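Local coordinates for Cyclo(L-leucyl-L-leucyl) synthase (Staphylococcus haemolyticus, PDB 6EZ3), which catalyses ATP-independent formation of cyclo(L-leucyl-L-leucyl) from two leucyl-tRNAs, and can incorporate other nonpolar residues into cyclodipeptides, at residues 108-122 with 171-185. Sequence-based numbering, arbitrary orientation.
Sequences RFSDFKNNIYYIDIY and YVLAELPFFLNANPI
Phe109 drives the edge of its ring, CZ leading, against the face of Tyr171; the centroids are 4.9 Å apart and the planes stand at 83°, an edge-to-face pair. Over one face of the same Phe109 ring lies CB of Glu175, 3.8 Å from the ring centroid in a CH-pi contact. A chi1 of 47° sets Phe109 CG between the backbone N and the carbonyl carbon, laying the ring against 171-175 while CB rests on CE1 of Phe178. Phe112 takes Ile185 CG2 over one face and brings CD1 to the edge of Phe178, 3.6 Å from Phe178 CZ. Pro184 CB lies over one face of Tyr117, offset toward the rim, and Tyr122 turns its CE2 edge to Leu173 O.

Tyr118 is the knob of helix 116-122, seated among Ala174, Pro177, Phe178 and Ile185. Its CG is anti to the backbone N (chi1 175°), which sends the ring across to the backbone of Ala174; Ala174 O lies at the ring edge, near its plane, and accepts from OH at 2.7 Å, on a lone pair. Ile121 CG2 packs on Pro177 CB. Asn115, the N-cap of helix 116-122, accepts from Tyr118 N through OD1.

Residues 171-175 probably contribute to the substrate site, and Glu175 may be critical in catalysis. Tyr171's side chain lies about 5 Å from that of Ser28, the probable nucleophile; Phe109's packing is consistent with holding Tyr171 and Glu175 in place.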
loop_
_atom_site.group_PDB
_atom_site.type_symbol
_atom_site.label_atom_id
_atom_site.label_comp_id
_atom_site.label_asym_id
_atom_site.label_seq_id
_atom_site.Cartn_x
_atom_site.Cartn_y
_atom_site.Cartn_z
ATOM N N ARG A 108 -6.956 2.487 -5.982
ATOM C CA ARG A 108 -7.065 1.247 -5.232
ATOM C C ARG A 108 -6.067 0.261 -5.890
ATOM O O ARG A 108 -5.799 0.409 -7.088
ATOM C CB ARG A 108 -8.475 0.711 -5.392
ATOM C CG ARG A 108 -9.534 1.472 -4.640
ATOM C CD ARG A 108 -10.844 0.703 -4.730
ATOM N NE ARG A 108 -10.920 -0.452 -3.822
ATOM C CZ ARG A 108 -12.017 -1.183 -3.656
ATOM N NH1 ARG A 108 -13.114 -0.906 -4.347
ATOM N NH2 ARG A 108 -12.028 -2.192 -2.793
ATOM N N PHE A 109 -5.540 -0.757 -5.180
ATOM C CA PHE A 109 -4.623 -1.626 -5.927
ATOM C C PHE A 109 -5.344 -2.571 -6.908
ATOM O O PHE A 109 -4.685 -3.266 -7.682
ATOM C CB PHE A 109 -3.613 -2.368 -5.052
ATOM C CG PHE A 109 -4.074 -3.079 -3.815
ATOM C CD1 PHE A 109 -4.615 -4.364 -3.891
ATOM C CD2 PHE A 109 -3.828 -2.540 -2.559
ATOM C CE1 PHE A 109 -4.973 -5.067 -2.732
ATOM C CE2 PHE A 109 -4.197 -3.236 -1.401
ATOM C CZ PHE A 109 -4.759 -4.497 -1.498
ATOM N N SER A 110 -6.685 -2.475 -6.961
ATOM C CA SER A 110 -7.596 -3.239 -7.811
ATOM C C SER A 110 -7.917 -2.532 -9.099
ATOM O O SER A 110 -8.560 -3.107 -9.985
ATOM C CB SER A 110 -8.903 -3.443 -7.071
ATOM O OG SER A 110 -8.845 -4.719 -6.472
ATOM N N ASP A 111 -7.573 -1.245 -9.157
ATOM C CA ASP A 111 -7.866 -0.368 -10.290
ATOM C C ASP A 111 -7.074 -0.677 -11.544
ATOM O O ASP A 111 -7.526 -0.333 -12.633
ATOM C CB ASP A 111 -7.651 1.108 -9.904
ATOM C CG ASP A 111 -8.694 1.762 -9.011
ATOM O OD1 ASP A 111 -9.637 1.056 -8.565
ATOM O OD2 ASP A 111 -8.543 2.971 -8.718
ATOM N N PHE A 112 -5.901 -1.296 -11.417
ATOM C CA PHE A 112 -5.043 -1.499 -12.579
ATOM C C PHE A 112 -4.970 -2.959 -13.063
ATOM O O PHE A 112 -4.059 -3.324 -13.806
ATOM C CB PHE A 112 -3.660 -0.890 -12.298
ATOM C CG PHE A 112 -3.754 0.612 -12.088
ATOM C CD1 PHE A 112 -3.992 1.142 -10.818
ATOM C CD2 PHE A 112 -3.628 1.495 -13.161
ATOM C CE1 PHE A 112 -4.089 2.520 -10.625
ATOM C CE2 PHE A 112 -3.731 2.870 -12.968
ATOM C CZ PHE A 112 -3.952 3.376 -11.702
ATOM N N LYS A 113 -6.005 -3.750 -12.729
ATOM C CA LYS A 113 -6.194 -5.132 -13.143
ATOM C C LYS A 113 -5.955 -5.310 -14.660
ATOM O O LYS A 113 -5.306 -6.264 -15.060
ATOM C CB LYS A 113 -7.609 -5.603 -12.759
ATOM C CG LYS A 113 -7.656 -6.248 -11.388
ATOM C CD LYS A 113 -9.078 -6.659 -10.915
ATOM C CE LYS A 113 -9.013 -7.183 -9.482
ATOM N NZ LYS A 113 -10.186 -8.014 -9.101
ATOM N N ASN A 114 -6.422 -4.379 -15.496
ATOM C CA ASN A 114 -6.250 -4.503 -16.947
ATOM C C ASN A 114 -5.113 -3.627 -17.529
ATOM O O ASN A 114 -5.061 -3.408 -18.749
ATOM C CB ASN A 114 -7.579 -4.244 -17.645
ATOM C CG ASN A 114 -8.716 -5.033 -17.060
ATOM O OD1 ASN A 114 -8.551 -6.203 -16.690
ATOM N ND2 ASN A 114 -9.886 -4.395 -16.960
ATOM N N ASN A 115 -4.196 -3.147 -16.652
ATOM C CA ASN A 115 -3.046 -2.326 -17.037
ATOM C C ASN A 115 -1.865 -3.243 -17.383
ATOM O O ASN A 115 -1.449 -4.054 -16.556
ATOM C CB ASN A 115 -2.695 -1.333 -15.929
ATOM C CG ASN A 115 -1.554 -0.415 -16.285
ATOM O OD1 ASN A 115 -0.392 -0.740 -16.057
ATOM N ND2 ASN A 115 -1.848 0.744 -16.864
ATOM N N ILE A 116 -1.321 -3.112 -18.596
ATOM C CA ILE A 116 -0.223 -3.955 -19.070
ATOM C C ILE A 116 0.954 -3.968 -18.092
ATOM O O ILE A 116 1.491 -5.049 -17.837
ATOM C CB ILE A 116 0.208 -3.627 -20.534
ATOM C CG1 ILE A 116 0.756 -2.195 -20.680
ATOM C CG2 ILE A 116 -0.953 -3.840 -21.497
ATOM C CD1 ILE A 116 1.628 -1.968 -21.922
ATOM N N TYR A 117 1.313 -2.791 -17.503
ATOM C CA TYR A 117 2.428 -2.666 -16.558
ATOM C C TYR A 117 2.154 -3.340 -15.224
ATOM O O TYR A 117 3.057 -3.953 -14.653
ATOM C CB TYR A 117 2.863 -1.210 -16.381
ATOM C CG TYR A 117 3.422 -0.615 -17.651
ATOM C CD1 TYR A 117 4.719 -0.894 -18.061
ATOM C CD2 TYR A 117 2.636 0.182 -18.474
ATOM C CE1 TYR A 117 5.237 -0.358 -19.238
ATOM C CE2 TYR A 117 3.137 0.713 -19.658
ATOM C CZ TYR A 117 4.443 0.452 -20.033
ATOM O OH TYR A 117 4.933 1.005 -21.199
ATOM N N TYR A 118 0.911 -3.255 -14.734
ATOM C CA TYR A 118 0.538 -3.920 -13.485
ATOM C C TYR A 118 0.466 -5.440 -13.727
ATOM O O TYR A 118 0.985 -6.203 -12.917
ATOM C CB TYR A 118 -0.771 -3.351 -12.927
ATOM C CG TYR A 118 -1.276 -4.074 -11.695
ATOM C CD1 TYR A 118 -0.890 -3.675 -10.416
ATOM C CD2 TYR A 118 -2.144 -5.163 -11.806
ATOM C CE1 TYR A 118 -1.351 -4.344 -9.279
ATOM C CE2 TYR A 118 -2.611 -5.832 -10.677
ATOM C CZ TYR A 118 -2.210 -5.422 -9.419
ATOM O OH TYR A 118 -2.699 -6.085 -8.334
ATOM N N ILE A 119 -0.126 -5.862 -14.870
ATOM C CA ILE A 119 -0.241 -7.261 -15.323
ATOM C C ILE A 119 1.140 -7.951 -15.337
ATOM O O ILE A 119 1.271 -9.045 -14.792
ATOM C CB ILE A 119 -0.962 -7.330 -16.695
ATOM C CG1 ILE A 119 -2.485 -7.177 -16.507
ATOM C CG2 ILE A 119 -0.611 -8.614 -17.472
ATOM C CD1 ILE A 119 -3.234 -6.644 -17.670
ATOM N N ASP A 120 2.155 -7.277 -15.910
ATOM C CA ASP A 120 3.529 -7.756 -15.986
ATOM C C ASP A 120 4.136 -7.952 -14.599
ATOM O O ASP A 120 4.559 -9.073 -14.292
ATOM C CB ASP A 120 4.393 -6.813 -16.847
ATOM C CG ASP A 120 4.108 -6.873 -18.352
ATOM O OD1 ASP A 120 3.050 -7.465 -18.747
ATOM O OD2 ASP A 120 4.915 -6.292 -19.138
ATOM N N ILE A 121 4.152 -6.883 -13.760
ATOM C CA ILE A 121 4.683 -6.894 -12.394
ATOM C C ILE A 121 3.958 -7.969 -11.541
ATOM O O ILE A 121 4.638 -8.809 -10.943
ATOM C CB ILE A 121 4.684 -5.478 -11.742
ATOM C CG1 ILE A 121 5.467 -4.468 -12.599
ATOM C CG2 ILE A 121 5.308 -5.531 -10.376
ATOM C CD1 ILE A 121 5.225 -2.959 -12.320
ATOM N N TYR A 122 2.593 -7.988 -11.542
ATOM C CA TYR A 122 1.811 -8.993 -10.805
ATOM C C TYR A 122 2.195 -10.417 -11.156
ATOM O O TYR A 122 2.354 -11.242 -10.249
ATOM C CB TYR A 122 0.306 -8.814 -10.987
ATOM C CG TYR A 122 -0.505 -9.666 -10.028
ATOM C CD1 TYR A 122 -1.273 -10.730 -10.486
ATOM C CD2 TYR A 122 -0.498 -9.414 -8.656
ATOM C CE1 TYR A 122 -2.049 -11.501 -9.611
ATOM C CE2 TYR A 122 -1.249 -10.194 -7.768
ATOM C CZ TYR A 122 -2.025 -11.240 -8.250
ATOM O OH TYR A 122 -2.787 -11.988 -7.374
ATOM N N TYR A 171 -4.104 -10.509 -1.237
ATOM C CA TYR A 171 -4.107 -9.076 -0.936
ATOM C C TYR A 171 -2.685 -8.564 -1.072
ATOM O O TYR A 171 -2.458 -7.649 -1.843
ATOM C CB TYR A 171 -4.600 -8.883 0.507
ATOM C CG TYR A 171 -4.567 -7.472 1.054
ATOM C CD1 TYR A 171 -3.449 -6.993 1.737
ATOM C CD2 TYR A 171 -5.704 -6.669 1.026
ATOM C CE1 TYR A 171 -3.433 -5.710 2.293
ATOM C CE2 TYR A 171 -5.706 -5.391 1.592
ATOM C CZ TYR A 171 -4.563 -4.904 2.213
ATOM O OH TYR A 171 -4.570 -3.630 2.765
ATOM N N VAL A 172 -1.726 -9.166 -0.329
ATOM C CA VAL A 172 -0.291 -8.841 -0.319
ATOM C C VAL A 172 0.223 -8.804 -1.748
ATOM O O VAL A 172 0.765 -7.780 -2.169
ATOM C CB VAL A 172 0.551 -9.807 0.568
ATOM C CG1 VAL A 172 2.035 -9.452 0.548
ATOM C CG2 VAL A 172 0.033 -9.841 1.995
ATOM N N LEU A 173 0.015 -9.906 -2.493
ATOM C CA LEU A 173 0.427 -10.073 -3.893
ATOM C C LEU A 173 -0.092 -8.978 -4.803
ATOM O O LEU A 173 0.665 -8.483 -5.630
ATOM C CB LEU A 173 0.004 -11.451 -4.425
ATOM C CG LEU A 173 0.685 -12.649 -3.764
ATOM C CD1 LEU A 173 -0.090 -13.906 -4.013
ATOM C CD2 LEU A 173 2.121 -12.795 -4.223
ATOM N N ALA A 174 -1.372 -8.591 -4.629
ATOM C CA ALA A 174 -2.056 -7.558 -5.406
ATOM C C ALA A 174 -1.571 -6.139 -5.091
ATOM O O ALA A 174 -1.530 -5.300 -5.994
ATOM C CB ALA A 174 -3.550 -7.657 -5.198
ATOM N N GLU A 175 -1.210 -5.875 -3.814
ATOM C CA GLU A 175 -0.714 -4.591 -3.281
ATOM C C GLU A 175 0.749 -4.304 -3.698
ATOM O O GLU A 175 1.108 -3.161 -3.958
ATOM C CB GLU A 175 -0.854 -4.628 -1.739
ATOM C CG GLU A 175 -0.478 -3.375 -0.969
ATOM C CD GLU A 175 -0.765 -3.456 0.521
ATOM O OE1 GLU A 175 -1.929 -3.212 0.904
ATOM O OE2 GLU A 175 0.160 -3.757 1.311
ATOM N N LEU A 176 1.557 -5.371 -3.783
ATOM C CA LEU A 176 2.993 -5.416 -4.061
ATOM C C LEU A 176 3.463 -4.675 -5.301
ATOM O O LEU A 176 4.466 -3.955 -5.185
ATOM C CB LEU A 176 3.523 -6.846 -4.091
ATOM C CG LEU A 176 4.752 -7.024 -3.219
ATOM C CD1 LEU A 176 4.375 -7.396 -1.811
ATOM C CD2 LEU A 176 5.725 -7.968 -3.814
ATOM N N PRO A 177 2.790 -4.759 -6.466
ATOM C CA PRO A 177 3.282 -4.007 -7.640
ATOM C C PRO A 177 3.515 -2.510 -7.421
ATOM O O PRO A 177 4.480 -1.981 -7.991
ATOM C CB PRO A 177 2.233 -4.293 -8.703
ATOM C CG PRO A 177 1.789 -5.716 -8.350
ATOM C CD PRO A 177 1.648 -5.610 -6.840
ATOM N N PHE A 178 2.717 -1.858 -6.514
ATOM C CA PHE A 178 2.859 -0.428 -6.140
ATOM C C PHE A 178 4.068 -0.160 -5.218
ATOM O O PHE A 178 4.570 0.953 -5.128
ATOM C CB PHE A 178 1.572 0.096 -5.512
ATOM C CG PHE A 178 0.431 0.069 -6.486
ATOM C CD1 PHE A 178 -0.507 -0.959 -6.456
ATOM C CD2 PHE A 178 0.334 1.023 -7.496
ATOM C CE1 PHE A 178 -1.527 -1.031 -7.425
ATOM C CE2 PHE A 178 -0.695 0.959 -8.445
ATOM C CZ PHE A 178 -1.628 -0.055 -8.388
ATOM N N PHE A 179 4.551 -1.192 -4.575
ATOM C CA PHE A 179 5.691 -1.088 -3.664
ATOM C C PHE A 179 7.035 -1.241 -4.382
ATOM O O PHE A 179 8.043 -0.655 -3.940
ATOM C CB PHE A 179 5.559 -2.142 -2.539
ATOM C CG PHE A 179 4.547 -1.760 -1.490
ATOM C CD1 PHE A 179 4.944 -1.205 -0.297
ATOM C CD2 PHE A 179 3.188 -1.907 -1.724
ATOM C CE1 PHE A 179 4.008 -0.846 0.659
ATOM C CE2 PHE A 179 2.262 -1.525 -0.769
ATOM C CZ PHE A 179 2.677 -0.997 0.413
ATOM N N LEU A 180 7.035 -2.035 -5.486
ATOM C CA LEU A 180 8.220 -2.329 -6.279
ATOM C C LEU A 180 8.459 -1.330 -7.419
ATOM O O LEU A 180 9.584 -0.841 -7.567
ATOM C CB LEU A 180 8.167 -3.769 -6.804
ATOM C CG LEU A 180 8.097 -4.907 -5.775
ATOM C CD1 LEU A 180 7.837 -6.214 -6.452
ATOM C CD2 LEU A 180 9.380 -5.034 -5.014
ATOM N N ASN A 181 7.421 -1.023 -8.218
ATOM C CA ASN A 181 7.529 -0.038 -9.311
ATOM C C ASN A 181 6.157 0.517 -9.728
ATOM O O ASN A 181 5.569 0.074 -10.715
ATOM C CB ASN A 181 8.282 -0.593 -10.526
ATOM C CG ASN A 181 8.672 0.439 -11.544
ATOM O OD1 ASN A 181 8.795 1.636 -11.266
ATOM N ND2 ASN A 181 8.916 -0.013 -12.745
ATOM N N ALA A 182 5.664 1.487 -8.965
ATOM C CA ALA A 182 4.393 2.133 -9.189
ATOM C C ALA A 182 4.448 3.076 -10.381
ATOM O O ALA A 182 3.440 3.259 -11.040
ATOM C CB ALA A 182 3.993 2.896 -7.948
ATOM N N ASN A 183 5.634 3.650 -10.675
ATOM C CA ASN A 183 5.888 4.624 -11.753
ATOM C C ASN A 183 5.206 4.347 -13.107
ATOM O O ASN A 183 4.514 5.249 -13.570
ATOM C CB ASN A 183 7.374 4.826 -11.959
ATOM C CG ASN A 183 8.065 5.238 -10.714
ATOM O OD1 ASN A 183 7.939 6.376 -10.290
ATOM N ND2 ASN A 183 8.744 4.297 -10.069
ATOM N N PRO A 184 5.353 3.186 -13.781
ATOM C CA PRO A 184 4.678 3.026 -15.076
ATOM C C PRO A 184 3.159 2.760 -14.990
ATOM O O PRO A 184 2.459 2.875 -16.003
ATOM C CB PRO A 184 5.426 1.863 -15.702
ATOM C CG PRO A 184 5.873 1.042 -14.546
ATOM C CD PRO A 184 6.112 1.972 -13.416
ATOM N N ILE A 185 2.659 2.393 -13.793
ATOM C CA ILE A 185 1.256 2.098 -13.537
ATOM C C ILE A 185 0.495 3.423 -13.344
ATOM O O ILE A 185 -0.378 3.748 -14.144
ATOM C CB ILE A 185 1.075 1.104 -12.349
ATOM C CG1 ILE A 185 1.942 -0.170 -12.501
ATOM C CG2 ILE A 185 -0.373 0.731 -12.199
ATOM C CD1 ILE A 185 2.203 -0.924 -11.245
#